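Local coordinates for protein aerobactin synthase IucC (Klebsiella pneumoniae, PDB 6CN7) that probably catalyses the ATP-dependent attachment of a second N-acetyl-N-hydroxylysine to the carboxylic group of N-citryl-N-acetyl-N-hydroxylysine, yielding the siderophore aerobactin, at residues Asn12-Ala17 / Ile62-Leu67. The protein carries 5 engineered substitutions. Sequence-based numbering, arbitrary orientation.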
loop_
_atom_site.group_PDB
_atom_site.type_symbol
_atom_site.label_atom_id
_atom_site.label_comp_id
_atom_site.label_asym_id
_atom_site.label_seq_id
_atom_site.Cartn_x
_atom_site.Cartn_y
_atom_site.Cartn_z
ATOM N N ASN A 12 -4.131 -23.811 -14.653
ATOM C CA ASN A 12 -3.988 -24.627 -13.452
ATOM C C ASN A 12 -3.271 -25.935 -13.758
ATOM O O ASN A 12 -2.440 -26.393 -12.964
ATOM C CB ASN A 12 -5.357 -24.900 -12.829
ATOM C CG ASN A 12 -5.727 -23.881 -11.770
ATOM O OD1 ASN A 12 -5.307 -23.984 -10.617
ATOM N ND2 ASN A 12 -6.522 -22.890 -12.155
ATOM N N ARG A 13 -3.575 -26.553 -14.901
ATOM C CA ARG A 13 -2.903 -27.796 -15.271
ATOM C C ARG A 13 -1.415 -27.567 -15.503
ATOM O O ARG A 13 -0.576 -28.339 -15.025
ATOM C CB ARG A 13 -3.554 -28.397 -16.516
ATOM C CG ARG A 13 -4.902 -29.030 -16.242
ATOM C CD ARG A 13 -5.463 -29.752 -17.455
ATOM N NE ARG A 13 -6.756 -30.355 -17.140
ATOM C CZ ARG A 13 -6.925 -31.595 -16.691
ATOM N NH1 ARG A 13 -5.884 -32.398 -16.506
ATOM N NH2 ARG A 13 -8.147 -32.038 -16.426
ATOM N N GLN A 14 -1.066 -26.504 -16.233
ATOM C CA GLN A 14 0.342 -26.214 -16.476
ATOM C C GLN A 14 1.090 -26.006 -15.164
ATOM O O GLN A 14 2.221 -26.480 -15.003
ATOM C CB GLN A 14 0.482 -24.984 -17.372
ATOM C CG GLN A 14 -0.146 -25.133 -18.756
ATOM C CD GLN A 14 0.636 -26.052 -19.671
ATOM O OE1 GLN A 14 0.165 -27.128 -20.034
ATOM N NE2 GLN A 14 1.832 -25.630 -20.061
ATOM N N LEU A 15 0.475 -25.304 -14.209
ATOM C CA LEU A 15 1.163 -25.027 -12.955
ATOM C C LEU A 15 1.301 -26.287 -12.107
ATOM O O LEU A 15 2.360 -26.529 -11.515
ATOM C CB LEU A 15 0.429 -23.929 -12.178
ATOM C CG LEU A 15 1.066 -23.530 -10.842
ATOM C CD1 LEU A 15 2.526 -23.140 -11.021
ATOM C CD2 LEU A 15 0.294 -22.389 -10.193
ATOM N N VAL A 16 0.245 -27.102 -12.031
ATOM C CA VAL A 16 0.333 -28.362 -11.297
ATOM C C VAL A 16 1.452 -29.224 -11.868
ATOM O O VAL A 16 2.261 -29.796 -11.126
ATOM C CB VAL A 16 -1.020 -29.098 -11.327
ATOM C CG1 VAL A 16 -0.877 -30.536 -10.821
ATOM C CG2 VAL A 16 -2.045 -28.350 -10.487
ATOM N N ALA A 17 1.515 -29.332 -13.196
ATOM C CA ALA A 17 2.563 -30.131 -13.824
ATOM C C ALA A 17 3.944 -29.568 -13.513
ATOM O O ALA A 17 4.884 -30.325 -13.241
ATOM C CB ALA A 17 2.338 -30.197 -15.334
ATOM N N ILE A 62 6.067 -33.592 -18.014
ATOM C CA ILE A 62 4.698 -34.003 -17.730
ATOM C C ILE A 62 3.766 -33.425 -18.785
ATOM O O ILE A 62 3.833 -32.232 -19.102
ATOM C CB ILE A 62 4.283 -33.562 -16.316
ATOM C CG1 ILE A 62 5.102 -34.338 -15.276
ATOM C CG2 ILE A 62 2.776 -33.763 -16.101
ATOM C CD1 ILE A 62 4.809 -33.970 -13.832
ATOM N N ASP A 63 2.899 -34.275 -19.337
ATOM C CA ASP A 63 1.831 -33.829 -20.227
ATOM C C ASP A 63 0.668 -33.344 -19.372
ATOM O O ASP A 63 -0.056 -34.151 -18.777
ATOM C CB ASP A 63 1.406 -34.961 -21.159
ATOM C CG ASP A 63 0.329 -34.538 -22.145
ATOM O OD1 ASP A 63 -0.215 -33.421 -22.005
ATOM O OD2 ASP A 63 0.028 -35.326 -23.068
ATOM N N ALA A 64 0.478 -32.022 -19.321
ATOM C CA ALA A 64 -0.471 -31.437 -18.378
ATOM C C ALA A 64 -1.901 -31.909 -18.624
ATOM O O ALA A 64 -2.711 -31.927 -17.691
ATOM C CB ALA A 64 -0.400 -29.912 -18.449
ATOM N N GLN A 65 -2.235 -32.291 -19.858
ATOM C CA GLN A 65 -3.607 -32.694 -20.149
ATOM C C GLN A 65 -3.957 -34.032 -19.509
ATOM O O GLN A 65 -5.133 -34.295 -19.236
ATOM C CB GLN A 65 -3.831 -32.761 -21.661
ATOM C CG GLN A 65 -3.996 -31.403 -22.322
ATOM C CD GLN A 65 -5.231 -30.668 -21.834
ATOM O OE1 GLN A 65 -6.307 -31.256 -21.701
ATOM N NE2 GLN A 65 -5.080 -29.377 -21.557
ATOM N N THR A 66 -2.963 -34.884 -19.258
ATOM C CA THR A 66 -3.217 -36.196 -18.680
ATOM C C THR A 66 -3.366 -36.170 -17.164
ATOM O O THR A 66 -3.695 -37.205 -16.577
ATOM C CB THR A 66 -2.086 -37.160 -19.053
ATOM O OG1 THR A 66 -0.868 -36.741 -18.421
ATOM C CG2 THR A 66 -1.884 -37.195 -20.563
ATOM N N LEU A 67 -3.138 -35.026 -16.521
ATOM C CA LEU A 67 -3.148 -34.972 -15.064
ATOM C C LEU A 67 -4.492 -35.423 -14.506
ATOM O O LEU A 67 -5.550 -34.973 -14.955
ATOM C CB LEU A 67 -2.827 -33.554 -14.588
ATOM C CG LEU A 67 -1.350 -33.155 -14.626
ATOM C CD1 LEU A 67 -1.203 -31.663 -14.387
ATOM C CD2 LEU A 67 -0.544 -33.936 -13.596
#
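With CG of Arg13 anti to its own carbonyl carbon (chi1 -74°) and the chain extended from there to NE, the side chain runs past Ala64; chi4, -92°, then turns CZ off that line, and NH1 reaches the carbonyls of the turn that ends in Leu67. Arg13 NH1 gives a hydrogen bond to Leu67 O at 3.0 Å, close to the guanidinium plane, and a weak one to Ala64 O at 3.4 Å. NE is left to a salt bridge with Asp9, one turn back on the helix, which should help fix the rotation of the group. Further along the helix, at Val16 and Ala17, the packing is apolar. Ala17 CB sits 3.7 Å from Ile62 CG2. Leu67 CD1 meets Val16 CG1 at 3.8 Å, and Phe50 of strand 46-54 packs on Ile62 and Leu67. The contact thus lays the N-terminal helix 4-25 against the end of strand 60-62, an outermost strand of the four-stranded antiparallel meander, and the loop that leaves it. That loop has its own bracing: Asp63 OD1 accepts from Gln65 N in an Asx turn, and Asp63 O takes both Thr66 N and Thr66 OG1. Gln14, bent at chi2, has its OE1 3.3 Å from Ala64 CB.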